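PDB 4OPF: Nrps/pks from Streptomyces albus, which probably catalyses decarboxylative condensations that lengthen the polyketide chain during oxazolomycin biosynthesis, as the KS8 domain of the OzmH protein. Local coordinates for residues Q172-G177 / L232-A237; V165-A170 / A247-I252; A280-A285 / H404-G409; D8-G13 / A236-A241. All blocks are in the same frame, centred on the assembly; numbering follows the deposited sequence.

Contact 1 of 4, residues Q172-G177 / L232-A237; sequences QALRSG and LKPLAA
Leu174 carries this contact, reaching from the last turn of a helix onto the end of strand 226-234. The apolar part uses both of its methyl branches. CD1 lies 4.0 Å from CB of Leu232. CD2 goes to the proline ring, 3.9 Å from CD of Pro234, with CG of the same ring close behind. The leucine crosses both partners at about a right angle. Its CG stands anti to the carbonyl carbon (chi1 -75°), and this sends the fork toward the strand. Pro234 is also the N-cap residue of helix 235-241, so Leu174 packs where strand turns into helix.

Polar bonds lie around the apolar patch. Gly177 ends the helix of Leu174 in a Schellman motif, with its N 3.1 Å from O of Leu174. Lys233 points away and pairs with Asp243 in a salt bridge. At the other side of the helix, Gln172 NE2 bonds Ser176 OG of the second subunit.

Helix 162-175 thus packs with its C-terminal end on the sheet of the N-terminal half. Ile9 of strand 9-17 touches both Leu174 and Leu232. Val179 touches Leu174, and Tyr7 touches Pro234.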
loop_
_atom_site.group_PDB
_atom_site.type_symbol
_atom_site.label_atom_id
_atom_site.label_comp_id
_atom_site.label_asym_id
_atom_site.label_seq_id
_atom_site.Cartn_x
_atom_site.Cartn_y
_atom_site.Cartn_z
ATOM N N GLN A 172 -7.093 4.775 -5.182
ATOM C CA GLN A 172 -7.384 3.482 -5.833
ATOM C C GLN A 172 -8.494 2.775 -5.104
ATOM O O GLN A 172 -9.391 2.212 -5.721
ATOM C CB GLN A 172 -6.183 2.589 -5.822
ATOM C CG GLN A 172 -4.898 3.224 -6.339
ATOM C CD GLN A 172 -4.415 2.659 -7.626
ATOM O OE1 GLN A 172 -3.825 1.590 -7.654
ATOM N NE2 GLN A 172 -4.638 3.392 -8.719
ATOM N N ALA A 173 -8.482 2.837 -3.756
ATOM C CA ALA A 173 -9.510 2.155 -3.022
ATOM C C ALA A 173 -10.867 2.784 -3.255
ATOM O O ALA A 173 -11.913 2.096 -3.366
ATOM C CB ALA A 173 -9.154 2.104 -1.529
ATOM N N LEU A 174 -10.905 4.090 -3.303
ATOM C CA LEU A 174 -12.160 4.770 -3.515
ATOM C C LEU A 174 -12.681 4.526 -4.969
ATOM O O LEU A 174 -13.838 4.250 -5.176
ATOM C CB LEU A 174 -11.981 6.254 -3.269
ATOM C CG LEU A 174 -11.874 6.691 -1.817
ATOM C CD1 LEU A 174 -11.261 8.070 -1.760
ATOM C CD2 LEU A 174 -13.230 6.727 -1.180
ATOM N N ARG A 175 -11.813 4.638 -5.948
ATOM C CA ARG A 175 -12.162 4.413 -7.373
ATOM C C ARG A 175 -12.722 2.982 -7.606
ATOM O O ARG A 175 -13.669 2.815 -8.322
ATOM C CB ARG A 175 -10.904 4.706 -8.222
ATOM C CG ARG A 175 -10.993 4.557 -9.743
ATOM C CD ARG A 175 -9.588 4.344 -10.398
ATOM N NE ARG A 175 -8.683 5.522 -10.348
ATOM C CZ ARG A 175 -8.745 6.592 -11.167
ATOM N NH1 ARG A 175 -9.654 6.682 -12.127
ATOM N NH2 ARG A 175 -7.893 7.599 -11.019
ATOM N N SER A 176 -12.178 1.975 -6.933
ATOM C CA SER A 176 -12.621 0.605 -7.103
ATOM C C SER A 176 -13.840 0.266 -6.251
ATOM O O SER A 176 -14.362 -0.842 -6.322
ATOM C CB SER A 176 -11.469 -0.343 -6.761
ATOM O OG SER A 176 -11.227 -0.260 -5.369
ATOM N N GLY A 177 -14.317 1.188 -5.425
ATOM C CA GLY A 177 -15.512 0.881 -4.590
ATOM C C GLY A 177 -15.162 0.028 -3.364
ATOM O O GLY A 177 -16.043 -0.446 -2.678
ATOM N N LEU A 232 -11.452 11.815 2.977
ATOM C CA LEU A 232 -11.827 11.771 1.572
ATOM C C LEU A 232 -13.047 10.930 1.296
ATOM O O LEU A 232 -13.235 9.869 1.896
ATOM C CB LEU A 232 -10.706 11.165 0.787
ATOM C CG LEU A 232 -9.313 11.734 0.984
ATOM C CD1 LEU A 232 -8.305 11.012 0.117
ATOM C CD2 LEU A 232 -9.249 13.212 0.666
ATOM N N LYS A 233 -13.850 11.370 0.354
ATOM C CA LYS A 233 -15.011 10.611 -0.147
ATOM C C LYS A 233 -15.142 10.856 -1.670
ATOM O O LYS A 233 -14.745 11.905 -2.158
ATOM C CB LYS A 233 -16.295 11.154 0.459
ATOM C CG LYS A 233 -16.513 10.830 1.908
ATOM C CD LYS A 233 -17.763 11.484 2.504
ATOM C CE LYS A 233 -19.039 10.898 1.950
ATOM N NZ LYS A 233 -20.102 11.106 2.978
ATOM N N PRO A 234 -15.818 9.979 -2.375
ATOM C CA PRO A 234 -16.106 10.263 -3.787
ATOM C C PRO A 234 -16.937 11.555 -3.886
ATOM O O PRO A 234 -17.834 11.790 -3.044
ATOM C CB PRO A 234 -16.958 9.047 -4.211
ATOM C CG PRO A 234 -16.632 7.957 -3.207
ATOM C CD PRO A 234 -16.449 8.728 -1.923
ATOM N N LEU A 235 -16.604 12.418 -4.830
ATOM C CA LEU A 235 -17.298 13.724 -4.945
ATOM C C LEU A 235 -18.822 13.611 -5.036
ATOM O O LEU A 235 -19.533 14.352 -4.368
ATOM C CB LEU A 235 -16.785 14.506 -6.127
ATOM C CG LEU A 235 -17.409 15.881 -6.386
ATOM C CD1 LEU A 235 -17.234 16.807 -5.189
ATOM C CD2 LEU A 235 -16.799 16.555 -7.630
ATOM N N ALA A 236 -19.351 12.702 -5.848
ATOM C CA ALA A 236 -20.824 12.633 -5.957
ATOM C C ALA A 236 -21.443 12.261 -4.624
ATOM O O ALA A 236 -22.500 12.783 -4.264
ATOM C CB ALA A 236 -21.244 11.650 -7.040
ATOM N N ALA A 237 -20.769 11.408 -3.844
ATOM C CA ALA A 237 -21.294 11.028 -2.530
ATOM C C ALA A 237 -21.245 12.219 -1.561
ATOM O O ALA A 237 -22.192 12.450 -0.796
ATOM C CB ALA A 237 -20.548 9.815 -1.941
#

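Contact 2 of 4, residues V165-A170 / A247-I252; sequences VALHHA and AVLKGI
Leu167 and Ile252 form the tight part of this contact, where a buried helix crosses strand 247-256. CD1 of Ile252 is set between the leucine and the helix backbone. It lies 3.8 Å from CD2 of Leu167 and 3.8 Å from N of His168. CG of Leu167 is as close and CB hardly farther, so one methyl is held along most of the leucine. Ile252 has CG1 anti to its backbone N (chi1 177°), which carries the methyl toward the helix.

The looser end is at Leu249. Here two leucines meet tip to tip, with CD1 of Leu167 4.0 Å from CD2 of Leu249. Leu249 and Ile252 are three residues apart, yet both point at the helix. The classic beta bulge at Lys250 and Gly251, opposite Val406, explains this. Lys250 leaves by the other face, where it is partly exposed and forms a salt bridge with Asp8. Cut back to an alanine at Leu167, the chain would lose both methyl branches, which would probably leave Leu249 CD2 without its partner and open a gap beside the Ile252 methyl.

The His168 ring sits beside the strand end, its CD2 3.8 Å from O of Ile252. Its NE2 bonds Asp178 of the second subunit.

The axes of segments 165-170 and 247-252 come within 9.1 Å and cross at -109°. Helix 162-175, a buried helix of the layered thiolase fold, packs on the first strand of the C-terminal half. Val184 of strand 181-188 also touches Leu167; Leu407 and Ala405 of strand 401-408 lie behind Leu249 and Ile252.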
loop_
_atom_site.group_PDB
_atom_site.type_symbol
_atom_site.label_atom_id
_atom_site.label_comp_id
_atom_site.label_asym_id
_atom_site.label_seq_id
_atom_site.Cartn_x
_atom_site.Cartn_y
_atom_site.Cartn_z
ATOM N N VAL A 165 2.007 8.683 -1.527
ATOM C CA VAL A 165 1.779 7.272 -1.845
ATOM C C VAL A 165 0.568 6.755 -1.096
ATOM O O VAL A 165 -0.266 6.016 -1.642
ATOM C CB VAL A 165 3.036 6.445 -1.530
ATOM C CG1 VAL A 165 2.788 4.979 -1.701
ATOM C CG2 VAL A 165 4.157 6.893 -2.450
ATOM N N ALA A 166 0.426 7.170 0.171
ATOM C CA ALA A 166 -0.801 6.799 0.951
ATOM C C ALA A 166 -2.050 7.374 0.267
ATOM O O ALA A 166 -3.068 6.716 0.119
ATOM C CB ALA A 166 -0.687 7.352 2.404
ATOM N N LEU A 167 -1.963 8.614 -0.184
ATOM C CA LEU A 167 -3.070 9.226 -0.973
ATOM C C LEU A 167 -3.469 8.430 -2.261
ATOM O O LEU A 167 -4.637 8.253 -2.585
ATOM C CB LEU A 167 -2.708 10.700 -1.298
ATOM C CG LEU A 167 -3.807 11.479 -2.015
ATOM C CD1 LEU A 167 -5.046 11.573 -1.164
ATOM C CD2 LEU A 167 -3.306 12.890 -2.313
ATOM N N HIS A 168 -2.473 7.898 -2.943
ATOM C CA HIS A 168 -2.660 7.070 -4.102
ATOM C C HIS A 168 -3.358 5.754 -3.710
ATOM O O HIS A 168 -4.269 5.323 -4.418
ATOM C CB HIS A 168 -1.299 6.802 -4.699
ATOM C CG HIS A 168 -1.321 5.965 -5.922
ATOM N ND1 HIS A 168 -0.710 4.735 -5.986
ATOM C CD2 HIS A 168 -1.936 6.141 -7.115
ATOM C CE1 HIS A 168 -0.884 4.214 -7.184
ATOM N NE2 HIS A 168 -1.643 5.041 -7.883
ATOM N N HIS A 169 -2.943 5.115 -2.617
ATOM C CA HIS A 169 -3.656 3.861 -2.196
ATOM C C HIS A 169 -5.101 4.235 -1.863
ATOM O O HIS A 169 -5.998 3.566 -2.257
ATOM C CB HIS A 169 -3.022 3.284 -0.951
ATOM C CG HIS A 169 -1.668 2.700 -1.154
ATOM N ND1 HIS A 169 -1.308 1.998 -2.284
ATOM C CD2 HIS A 169 -0.589 2.681 -0.348
ATOM C CE1 HIS A 169 -0.045 1.619 -2.186
ATOM N NE2 HIS A 169 0.416 2.032 -1.027
ATOM N N ALA A 170 -5.336 5.387 -1.221
ATOM C CA ALA A 170 -6.690 5.757 -0.896
ATOM C C ALA A 170 -7.524 5.985 -2.163
ATOM O O ALA A 170 -8.676 5.507 -2.268
ATOM C CB ALA A 170 -6.728 6.983 -0.039
ATOM N N ALA A 247 -11.635 20.822 -1.523
ATOM C CA ALA A 247 -11.031 20.730 -2.831
ATOM C C ALA A 247 -11.336 19.352 -3.378
ATOM O O ALA A 247 -11.873 18.489 -2.678
ATOM C CB ALA A 247 -9.529 20.991 -2.764
ATOM N N VAL A 248 -11.006 19.150 -4.632
ATOM C CA VAL A 248 -11.194 17.903 -5.302
ATOM C C VAL A 248 -9.845 17.373 -5.798
ATOM O O VAL A 248 -9.100 18.064 -6.540
ATOM C CB VAL A 248 -12.154 18.087 -6.491
ATOM C CG1 VAL A 248 -12.364 16.807 -7.275
ATOM C CG2 VAL A 248 -13.499 18.563 -5.972
ATOM N N LEU A 249 -9.563 16.114 -5.461
ATOM C CA LEU A 249 -8.429 15.392 -6.059
ATOM C C LEU A 249 -8.852 14.820 -7.396
ATOM O O LEU A 249 -9.802 14.029 -7.458
ATOM C CB LEU A 249 -7.937 14.280 -5.143
ATOM C CG LEU A 249 -6.861 13.358 -5.711
ATOM C CD1 LEU A 249 -5.553 14.068 -5.828
ATOM C CD2 LEU A 249 -6.707 12.178 -4.766
ATOM N N LYS A 250 -8.171 15.241 -8.458
ATOM C CA LYS A 250 -8.592 14.904 -9.814
ATOM C C LYS A 250 -7.775 13.742 -10.326
ATOM O O LYS A 250 -8.278 12.968 -11.068
ATOM C CB LYS A 250 -8.352 16.064 -10.787
ATOM C CG LYS A 250 -9.022 17.362 -10.432
ATOM C CD LYS A 250 -10.466 17.299 -10.690
ATOM C CE LYS A 250 -10.696 17.523 -12.172
ATOM N NZ LYS A 250 -12.059 16.997 -12.398
ATOM N N GLY A 251 -6.496 13.653 -9.939
ATOM C CA GLY A 251 -5.637 12.549 -10.381
ATOM C C GLY A 251 -4.370 12.504 -9.551
ATOM O O GLY A 251 -3.904 13.513 -9.014
ATOM N N ILE A 252 -3.890 11.304 -9.329
ATOM C CA ILE A 252 -2.645 11.057 -8.611
ATOM C C ILE A 252 -1.936 9.871 -9.232
ATOM O O ILE A 252 -2.605 8.919 -9.646
ATOM C CB ILE A 252 -2.861 10.918 -7.111
ATOM C CG1 ILE A 252 -1.537 10.584 -6.456
ATOM C CG2 ILE A 252 -3.897 9.846 -6.816
ATOM C CD1 ILE A 252 -1.532 10.884 -5.026
#

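Contact 3 of 4, residues A280-A285 / H404-G409; sequences AKAGVA and HAVLAG
Ala282 and Val284 pack on Val406 in a small apolar contact between the end of helix 268-282 and strand 401-408. It lies in the C-terminal half of the ketosynthase, on one face of the mixed sheet. Only 83 Å² of surface is buried, and three residues supply the touching atoms.

Val406 is the centre. Its CG1 is 4.1 Å from CB of Ala282, and the same methyl is 4.3 Å from CG2 of Val284. CB of Val406 comes equally near to the alanine, so Ala282 rests against the branch point as well as one arm. The valine has CG1 anti to the backbone N (chi1 179°), which turns that methyl toward both partners.

The turn after the helix brings Val284 into place. Gly283 has positive phi (68°) and closes a Schellman motif, with its N 3.2 Å from O of Ala280. The chain then bends back, and Val284 points at the strand again. Lys250 of the adjacent strand 247-256 packs on both Ala282 and Val284, and Leu390 of strand 390-396 touches Val284 too.

The polar anchor is the neighbouring Lys281. Its NZ bonds O of Ile252 and makes a salt bridge with Asp178 of the second subunit.

The chemistry is thus divided. The Val406 patch is methyl packing, which fixes spacing but gives little direction. The directional bonds are those of Lys281, one residue away, which tie this helix end to strand 247-256 and to the second subunit.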
loop_
_atom_site.group_PDB
_atom_site.type_symbol
_atom_site.label_atom_id
_atom_site.label_comp_id
_atom_site.label_asym_id
_atom_site.label_seq_id
_atom_site.Cartn_x
_atom_site.Cartn_y
_atom_site.Cartn_z
ATOM N N ALA A 280 -2.951 12.982 -17.190
ATOM C CA ALA A 280 -3.839 12.138 -17.946
ATOM C C ALA A 280 -4.979 11.587 -17.101
ATOM O O ALA A 280 -6.119 11.602 -17.549
ATOM C CB ALA A 280 -3.062 10.991 -18.611
ATOM N N LYS A 281 -4.712 11.143 -15.871
ATOM C CA LYS A 281 -5.767 10.592 -15.036
ATOM C C LYS A 281 -6.740 11.693 -14.653
ATOM O O LYS A 281 -7.924 11.450 -14.479
ATOM C CB LYS A 281 -5.202 9.938 -13.748
ATOM C CG LYS A 281 -4.427 8.637 -14.005
ATOM C CD LYS A 281 -3.663 8.106 -12.770
ATOM C CE LYS A 281 -4.511 7.180 -11.893
ATOM N NZ LYS A 281 -3.752 6.617 -10.700
ATOM N N ALA A 282 -6.234 12.907 -14.503
ATOM C CA ALA A 282 -7.052 14.008 -14.112
ATOM C C ALA A 282 -7.986 14.510 -15.249
ATOM O O ALA A 282 -8.973 15.166 -14.990
ATOM C CB ALA A 282 -6.147 15.116 -13.705
ATOM N N GLY A 283 -7.631 14.209 -16.484
ATOM C CA GLY A 283 -8.382 14.644 -17.634
ATOM C C GLY A 283 -8.304 16.155 -17.828
ATOM O O GLY A 283 -9.210 16.710 -18.374
ATOM N N VAL A 284 -7.257 16.833 -17.368
ATOM C CA VAL A 284 -7.235 18.307 -17.515
ATOM C C VAL A 284 -6.149 18.705 -18.502
ATOM O O VAL A 284 -5.208 17.964 -18.684
ATOM C CB VAL A 284 -7.062 19.060 -16.161
ATOM C CG1 VAL A 284 -8.159 18.619 -15.196
ATOM C CG2 VAL A 284 -5.732 18.788 -15.531
ATOM N N ALA A 285 -6.283 19.854 -19.140
ATOM C CA ALA A 285 -5.196 20.345 -19.978
ATOM C C ALA A 285 -4.033 20.790 -19.093
ATOM O O ALA A 285 -4.231 21.379 -18.044
ATOM C CB ALA A 285 -5.698 21.493 -20.846
ATOM N N HIS A 404 2.846 12.420 -7.854
ATOM C CA HIS A 404 2.360 13.712 -8.291
ATOM C C HIS A 404 0.851 13.705 -8.268
ATOM O O HIS A 404 0.212 12.770 -8.726
ATOM C CB HIS A 404 2.877 13.975 -9.716
ATOM C CG HIS A 404 2.629 15.358 -10.252
ATOM N ND1 HIS A 404 3.406 16.449 -9.915
ATOM C CD2 HIS A 404 1.748 15.806 -11.183
ATOM C CE1 HIS A 404 2.966 17.514 -10.563
ATOM N NE2 HIS A 404 1.989 17.145 -11.368
ATOM N N ALA A 405 0.264 14.750 -7.702
ATOM C CA ALA A 405 -1.173 14.838 -7.554
ATOM C C ALA A 405 -1.662 16.146 -8.155
ATOM O O ALA A 405 -0.990 17.184 -8.019
ATOM C CB ALA A 405 -1.545 14.768 -6.086
ATOM N N VAL A 406 -2.844 16.093 -8.757
ATOM C CA VAL A 406 -3.532 17.240 -9.345
ATOM C C VAL A 406 -4.842 17.472 -8.600
ATOM O O VAL A 406 -5.646 16.567 -8.470
ATOM C CB VAL A 406 -3.816 16.996 -10.843
ATOM C CG1 VAL A 406 -4.552 18.163 -11.464
ATOM C CG2 VAL A 406 -2.511 16.796 -11.589
ATOM N N LEU A 407 -5.034 18.701 -8.108
ATOM C CA LEU A 407 -6.170 19.118 -7.311
ATOM C C LEU A 407 -6.893 20.357 -7.898
ATOM O O LEU A 407 -6.252 21.188 -8.577
ATOM C CB LEU A 407 -5.652 19.438 -5.942
ATOM C CG LEU A 407 -5.028 18.262 -5.203
ATOM C CD1 LEU A 407 -3.793 18.705 -4.492
ATOM C CD2 LEU A 407 -6.052 17.792 -4.186
ATOM N N ALA A 408 -8.216 20.440 -7.671
ATOM C CA ALA A 408 -9.078 21.467 -8.207
ATOM C C ALA A 408 -9.831 22.110 -7.061
ATOM O O ALA A 408 -10.186 21.433 -6.061
ATOM C CB ALA A 408 -10.069 20.904 -9.218
ATOM N N GLY A 409 -10.101 23.400 -7.210
ATOM C CA GLY A 409 -10.959 24.116 -6.297
ATOM C C GLY A 409 -12.398 23.696 -6.523
ATOM O O GLY A 409 -12.720 23.158 -7.573
#

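Contact 4 of 4, residues D8-G13 / A236-A241; sequences DIAVVG and AAAEAA
Ala10 and Ala238 bring strand 9-17 and helix 235-241 together, with their CA atoms 6.7 Å apart. The helix belongs to a beta-alpha-beta crossover. It joins strand 226-234 to strand 247-256, which run parallel to each other. Strand 9-17 lies between these two in the sheet and runs antiparallel to both, so the helix passes over it. In the thiolase fold this connection leads from the N-terminal half into the C-terminal half.

The side chains that touch are all small and apolar. Ala238 points its one methyl at the strand, and that group takes the whole load on the helix side. Ala10 and Val12, two residues apart on the same face of the strand, point back at it. Val12 has CG1 anti to the carbonyl carbon (chi1 -53°), which turns this methyl toward the helix. Such short side chains are consistent with the close approach of helix and strand.

Other residues close round the patch. Ala10 also touches Leu235, at the start of the same helix, and Val245 in the loop that follows it. Asp243 of that loop reaches Val12 and Ala238. At Val12 itself the strand has a classic beta bulge, with Gly13, opposite Leu231. No other chain of the assembly touches these segments.

Three methyls define the contact. CB of Ala238 sits 3.9 Å from CB of Ala10 and also 3.9 Å from CG1 of Val12, while those two strand carbons, Ala10 CB and Val12 CG1, are 3.8 Å from each other.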
loop_
_atom_site.group_PDB
_atom_site.type_symbol
_atom_site.label_atom_id
_atom_site.label_comp_id
_atom_site.label_asym_id
_atom_site.label_seq_id
_atom_site.Cartn_x
_atom_site.Cartn_y
_atom_site.Cartn_z
ATOM N N ASP A 8 -13.416 11.764 -9.428
ATOM C CA ASP A 8 -13.201 12.950 -8.584
ATOM C C ASP A 8 -13.382 12.626 -7.087
ATOM O O ASP A 8 -14.411 12.102 -6.676
ATOM C CB ASP A 8 -14.244 13.989 -8.963
ATOM C CG ASP A 8 -13.954 14.697 -10.343
ATOM O OD1 ASP A 8 -12.796 14.880 -10.732
ATOM O OD2 ASP A 8 -14.921 15.133 -10.973
ATOM N N ILE A 9 -12.438 13.011 -6.268
ATOM C CA ILE A 9 -12.503 12.673 -4.850
ATOM C C ILE A 9 -12.508 13.963 -4.076
ATOM O O ILE A 9 -11.597 14.749 -4.243
ATOM C CB ILE A 9 -11.303 11.806 -4.497
ATOM C CG1 ILE A 9 -11.448 10.412 -5.100
ATOM C CG2 ILE A 9 -11.090 11.688 -2.992
ATOM C CD1 ILE A 9 -10.091 9.708 -5.195
ATOM N N ALA A 10 -13.527 14.171 -3.235
ATOM C CA ALA A 10 -13.606 15.343 -2.388
ATOM C C ALA A 10 -12.774 15.212 -1.111
ATOM O O ALA A 10 -12.753 14.165 -0.470
ATOM C CB ALA A 10 -15.046 15.585 -1.986
ATOM N N VAL A 11 -12.091 16.287 -0.751
ATOM C CA VAL A 11 -11.518 16.440 0.566
ATOM C C VAL A 11 -12.623 17.027 1.413
ATOM O O VAL A 11 -12.951 18.178 1.220
ATOM C CB VAL A 11 -10.347 17.398 0.521
ATOM C CG1 VAL A 11 -9.768 17.585 1.917
ATOM C CG2 VAL A 11 -9.309 16.852 -0.429
ATOM N N VAL A 12 -13.240 16.232 2.287
ATOM C CA VAL A 12 -14.330 16.685 3.081
ATOM C C VAL A 12 -13.944 17.109 4.481
ATOM O O VAL A 12 -14.802 17.614 5.217
ATOM C CB VAL A 12 -15.480 15.667 3.140
ATOM C CG1 VAL A 12 -15.901 15.263 1.735
ATOM C CG2 VAL A 12 -15.130 14.429 3.969
ATOM N N GLY A 13 -12.692 16.913 4.873
ATOM C CA GLY A 13 -12.256 17.394 6.141
ATOM C C GLY A 13 -10.757 17.301 6.261
ATOM O O GLY A 13 -10.133 16.461 5.596
ATOM N N ALA A 236 -19.351 12.702 -5.848
ATOM C CA ALA A 236 -20.824 12.633 -5.957
ATOM C C ALA A 236 -21.443 12.261 -4.624
ATOM O O ALA A 236 -22.500 12.783 -4.264
ATOM C CB ALA A 236 -21.244 11.650 -7.040
ATOM N N ALA A 237 -20.769 11.408 -3.844
ATOM C CA ALA A 237 -21.294 11.028 -2.530
ATOM C C ALA A 237 -21.245 12.219 -1.561
ATOM O O ALA A 237 -22.192 12.450 -0.796
ATOM C CB ALA A 237 -20.548 9.815 -1.941
ATOM N N ALA A 238 -20.158 12.974 -1.601
ATOM C CA ALA A 238 -20.035 14.153 -0.744
ATOM C C ALA A 238 -21.136 15.181 -1.068
ATOM O O ALA A 238 -21.712 15.789 -0.170
ATOM C CB ALA A 238 -18.710 14.801 -0.958
ATOM N N GLU A 239 -21.393 15.383 -2.355
ATOM C CA GLU A 239 -22.387 16.371 -2.791
ATOM C C GLU A 239 -23.772 15.953 -2.367
ATOM O O GLU A 239 -24.469 16.734 -1.754
ATOM C CB GLU A 239 -22.283 16.662 -4.300
ATOM C CG GLU A 239 -21.150 17.641 -4.538
ATOM C CD GLU A 239 -20.805 17.882 -5.991
ATOM O OE1 GLU A 239 -21.259 17.091 -6.864
ATOM O OE2 GLU A 239 -20.054 18.872 -6.244
ATOM N N ALA A 240 -24.125 14.706 -2.593
ATOM C CA ALA A 240 -25.389 14.178 -2.072
ATOM C C ALA A 240 -25.530 14.257 -0.552
ATOM O O ALA A 240 -26.621 14.477 -0.066
ATOM C CB ALA A 240 -25.620 12.741 -2.517
ATOM N N ALA A 241 -24.463 14.090 0.221
ATOM C CA ALA A 241 -24.654 14.133 1.666
ATOM C C ALA A 241 -24.583 15.526 2.237
ATOM O O ALA A 241 -24.721 15.698 3.427
ATOM C CB ALA A 241 -23.649 13.234 2.373
#

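In the fold
All four contacts join a helix to the mixed sheet by apolar packing. Contact 2 is the most central and buries the most surface. Contact 1 uses the same helix, 162-175, nearer its end, where burial is partial. Contacts 1, 2 and 3 each have a residue bonded to the second subunit; contact 4 does not touch it. Contacts 1 and 4 meet where strand 226-234 passes into helix 235-241; the first touches the strand end, the second the helix. Contact 4 is buried yet made of little more than methyls. Contact 3 uses another helix and the strand next to that of contact 2. Leucine and isoleucine fill the deep site; alanine and valine serve contacts 3 and 4.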